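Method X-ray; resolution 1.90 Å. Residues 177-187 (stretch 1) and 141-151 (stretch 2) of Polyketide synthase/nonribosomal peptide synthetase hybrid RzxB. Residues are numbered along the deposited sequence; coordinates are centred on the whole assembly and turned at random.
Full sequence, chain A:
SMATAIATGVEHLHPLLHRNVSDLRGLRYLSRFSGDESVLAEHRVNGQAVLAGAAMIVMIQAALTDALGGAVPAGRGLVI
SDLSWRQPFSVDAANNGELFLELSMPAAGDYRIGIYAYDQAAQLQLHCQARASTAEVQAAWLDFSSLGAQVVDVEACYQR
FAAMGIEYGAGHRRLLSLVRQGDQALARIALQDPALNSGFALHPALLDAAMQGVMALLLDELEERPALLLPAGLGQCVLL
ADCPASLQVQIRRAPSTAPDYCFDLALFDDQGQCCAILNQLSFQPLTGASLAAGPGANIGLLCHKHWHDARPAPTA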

# COMPACT_ATOMS: atom_id res chain seq x y z
N SER A 177 1.66 -18.01 2.96
CA SER A 177 2.90 -18.76 3.05
C SER A 177 4.06 -17.84 2.70
O SER A 177 3.90 -16.83 2.01
CB SER A 177 2.88 -19.98 2.12
OG SER A 177 2.81 -19.59 0.76
N LEU A 178 5.24 -18.21 3.20
CA LEU A 178 6.46 -17.45 2.97
C LEU A 178 7.61 -18.42 2.81
O LEU A 178 7.73 -19.39 3.56
CB LEU A 178 6.79 -16.51 4.15
CG LEU A 178 5.92 -15.28 4.42
CD1 LEU A 178 6.29 -14.68 5.77
CD2 LEU A 178 6.06 -14.26 3.31
N VAL A 179 8.46 -18.17 1.81
CA VAL A 179 9.72 -18.89 1.66
C VAL A 179 10.82 -17.88 1.40
O VAL A 179 10.62 -16.89 0.69
CB VAL A 179 9.66 -19.95 0.53
CG1 VAL A 179 8.59 -20.99 0.84
CG2 VAL A 179 9.40 -19.28 -0.81
N ARG A 180 11.99 -18.12 1.99
CA ARG A 180 13.13 -17.21 1.89
C ARG A 180 14.30 -17.91 1.21
O ARG A 180 14.61 -19.06 1.51
CB ARG A 180 13.56 -16.72 3.28
CG ARG A 180 14.76 -15.80 3.24
CD ARG A 180 15.11 -15.26 4.60
NE ARG A 180 16.31 -14.42 4.55
CZ ARG A 180 16.89 -13.86 5.60
NH1 ARG A 180 16.40 -14.05 6.82
NH2 ARG A 180 17.97 -13.11 5.44
N GLN A 181 14.93 -17.19 0.29
CA GLN A 181 16.14 -17.66 -0.39
C GLN A 181 17.15 -16.52 -0.35
O GLN A 181 17.12 -15.62 -1.19
CB GLN A 181 15.85 -18.09 -1.82
CG GLN A 181 17.06 -18.64 -2.56
CD GLN A 181 17.48 -20.00 -2.04
OE1 GLN A 181 18.37 -20.11 -1.20
NE2 GLN A 181 16.84 -21.05 -2.55
N GLY A 182 18.04 -16.55 0.64
CA GLY A 182 19.00 -15.46 0.79
C GLY A 182 18.28 -14.16 1.12
O GLY A 182 17.49 -14.09 2.07
N ASP A 183 18.57 -13.12 0.34
CA ASP A 183 17.94 -11.82 0.52
C ASP A 183 16.66 -11.66 -0.28
O ASP A 183 16.21 -10.53 -0.50
CB ASP A 183 18.93 -10.71 0.16
CG ASP A 183 19.48 -10.85 -1.25
OD1 ASP A 183 18.94 -11.67 -2.02
OD2 ASP A 183 20.44 -10.13 -1.59
N GLN A 184 16.06 -12.77 -0.72
CA GLN A 184 14.80 -12.75 -1.46
C GLN A 184 13.78 -13.62 -0.75
O GLN A 184 14.13 -14.58 -0.05
CB GLN A 184 14.98 -13.25 -2.90
CG GLN A 184 15.77 -12.33 -3.80
CD GLN A 184 15.63 -12.68 -5.26
OE1 GLN A 184 14.59 -13.18 -5.69
NE2 GLN A 184 16.67 -12.41 -6.04
N ALA A 185 12.50 -13.28 -0.94
CA ALA A 185 11.41 -14.06 -0.38
C ALA A 185 10.27 -14.10 -1.37
O ALA A 185 10.11 -13.20 -2.20
CB ALA A 185 10.93 -13.48 0.96
N LEU A 186 9.47 -15.16 -1.28
CA LEU A 186 8.30 -15.33 -2.13
C LEU A 186 7.10 -15.61 -1.24
O LEU A 186 7.13 -16.55 -0.43
CB LEU A 186 8.49 -16.48 -3.13
CG LEU A 186 7.37 -16.66 -4.16
CD1 LEU A 186 7.33 -15.48 -5.12
CD2 LEU A 186 7.54 -17.97 -4.92
N ALA A 187 6.06 -14.80 -1.38
CA ALA A 187 4.88 -14.90 -0.54
C ALA A 187 3.65 -15.20 -1.38
O ALA A 187 3.55 -14.77 -2.53
CB ALA A 187 4.66 -13.60 0.25
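Stretch 2 141-151: WLDFSSLGAQV

Stretch 2 packs against a β-hairpin in two ways at once: its last residues extend the sheet as an antiparallel strand, while the loop before them lays the ring of Phe144 across the hairpin's side chains.

The hairpin is built from strands 177-181 and 184-187, joined by a type II' turn from Gln181 to Gln184. Gly182 occupies the turn position with phi 65° and psi -127°, where positive phi favours glycine. Stretch 2 approaches as an irregular loop from Trp141, passes through a type II turn from Ser146 to Ala149, closed by Ala149 N to Ser146 O at 2.7 Å, and becomes extended at Gln150 and Val151. Gly148, at phi 79° and psi 6°, suits its turn because a CB there would be jammed against the preceding carbonyl oxygen.

From this turn the chain runs antiparallel to strand 177-181. Arg180 and Gln150 form a hydrogen-bonded pair: Gln150 N donates to Arg180 O at 2.8 Å, almost linearly, and Arg180 N donates to Gln150 O at 2.7 Å. The next pair, Val179 and Val151, is non-hydrogen-bonded, and its CA atoms lie 4.5 Å apart. Both valines, β-branched and well suited to extended backbone, place their side chains on the same face, with Val179 CG1 4.4 Å from Val151 CG2. Arg180 and Gln150 occupy the other face; the long arginine leads away from stretch 2, and Arg180 NE binds Gly182 O at 2.8 Å.

Phe144 has the most area covered by the opposite stretch. Leu186 CB lies over one face, 3.7 Å from the ring centroid and 16° off the normal, a CH-π contact. Val179 CG2 comes within 3.4 Å of Phe144 CE2, and Gln181 CB within 3.6 Å of Phe144 CZ, both obliquely, while Gln184 O sits near the ring plane at the edge, 4.0 Å from Phe144 CE1. Farther along, Leu186 CD1 meets Leu142 CD1 at 3.7 Å, so Leu142 extends the apolar patch beyond the ring.

Gln181 combines both kinds of contact. Its aliphatic CB lies against Phe144, whereas its amide reaches the backbone of the loop and turn: Gln181 NE2 donates to Leu147 O at a very short 2.4 Å and, weakly, to Ser145 O at 3.4 Å. A glutamine suits this place because its amide nitrogen carries two hydrogens for carbonyl acceptors. The side chain thus ties the turn of stretch 2 to the hairpin beside the point where strand pairing begins.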

# COMPACT_ATOMS: atom_id res chain seq x y z
N TRP A 141 9.94 -10.09 -13.82
CA TRP A 141 9.86 -11.52 -14.10
C TRP A 141 9.96 -12.28 -12.79
O TRP A 141 10.83 -11.98 -11.97
CB TRP A 141 10.95 -11.97 -15.06
CG TRP A 141 10.89 -11.22 -16.33
CD1 TRP A 141 9.85 -11.19 -17.21
CD2 TRP A 141 11.90 -10.38 -16.88
NE1 TRP A 141 10.15 -10.38 -18.28
CE2 TRP A 141 11.41 -9.87 -18.09
CE3 TRP A 141 13.18 -10.01 -16.45
CZ2 TRP A 141 12.16 -9.00 -18.89
CZ3 TRP A 141 13.92 -9.15 -17.25
CH2 TRP A 141 13.41 -8.66 -18.46
N LEU A 142 9.05 -13.22 -12.59
CA LEU A 142 9.14 -14.04 -11.39
C LEU A 142 10.45 -14.80 -11.52
O LEU A 142 10.60 -15.67 -12.39
CB LEU A 142 7.92 -14.95 -11.28
CG LEU A 142 7.73 -15.79 -10.02
CD1 LEU A 142 7.90 -14.93 -8.78
CD2 LEU A 142 6.33 -16.40 -10.03
N ASP A 143 11.39 -14.51 -10.63
CA ASP A 143 12.77 -14.99 -10.72
C ASP A 143 13.11 -15.96 -9.61
O ASP A 143 14.29 -16.31 -9.45
CB ASP A 143 13.74 -13.81 -10.62
CG ASP A 143 14.21 -13.30 -11.97
OD1 ASP A 143 13.39 -13.25 -12.91
OD2 ASP A 143 15.40 -12.93 -12.07
N PHE A 144 12.12 -16.45 -8.87
CA PHE A 144 12.40 -17.09 -7.60
C PHE A 144 12.60 -18.59 -7.78
O PHE A 144 11.74 -19.29 -8.34
CB PHE A 144 11.26 -16.80 -6.62
CG PHE A 144 11.61 -17.14 -5.21
CD1 PHE A 144 12.42 -16.29 -4.49
CD2 PHE A 144 11.18 -18.31 -4.62
CE1 PHE A 144 12.77 -16.58 -3.20
CE2 PHE A 144 11.52 -18.61 -3.33
CZ PHE A 144 12.32 -17.74 -2.61
N SER A 145 13.78 -19.07 -7.44
CA SER A 145 14.07 -20.49 -7.38
C SER A 145 14.05 -20.87 -5.91
O SER A 145 14.77 -20.27 -5.10
CB SER A 145 15.44 -20.81 -8.01
OG SER A 145 15.61 -22.21 -8.10
N SER A 146 13.27 -21.90 -5.57
CA SER A 146 13.10 -22.34 -4.18
C SER A 146 14.11 -23.40 -3.75
O SER A 146 14.05 -23.87 -2.61
CB SER A 146 11.69 -22.89 -3.96
OG SER A 146 10.71 -21.89 -4.12
N LEU A 147 15.04 -23.80 -4.62
CA LEU A 147 16.03 -24.81 -4.27
C LEU A 147 16.82 -24.37 -3.05
O LEU A 147 17.48 -23.33 -3.07
CB LEU A 147 17.00 -25.01 -5.44
CG LEU A 147 18.19 -25.94 -5.17
CD1 LEU A 147 17.73 -27.33 -4.75
CD2 LEU A 147 19.15 -25.98 -6.35
N GLY A 148 16.74 -25.15 -1.97
CA GLY A 148 17.40 -24.77 -0.75
C GLY A 148 16.67 -23.73 0.07
O GLY A 148 17.21 -23.26 1.08
N ALA A 149 15.46 -23.36 -0.34
CA ALA A 149 14.75 -22.26 0.31
C ALA A 149 14.31 -22.65 1.71
O ALA A 149 14.13 -23.83 2.04
CB ALA A 149 13.54 -21.85 -0.52
N GLN A 150 14.13 -21.63 2.54
CA GLN A 150 13.70 -21.79 3.92
C GLN A 150 12.22 -21.42 4.02
O GLN A 150 11.81 -20.35 3.56
CB GLN A 150 14.54 -20.90 4.84
CG GLN A 150 14.09 -20.84 6.29
CD GLN A 150 14.76 -19.71 7.05
OE1 GLN A 150 15.73 -19.12 6.58
NE2 GLN A 150 14.23 -19.39 8.23
N VAL A 151 11.44 -22.30 4.63
CA VAL A 151 10.04 -22.00 4.92
C VAL A 151 10.00 -21.10 6.14
O VAL A 151 10.54 -21.45 7.20
CB VAL A 151 9.22 -23.28 5.14
CG1 VAL A 151 7.81 -22.95 5.62
CG2 VAL A 151 9.16 -24.11 3.87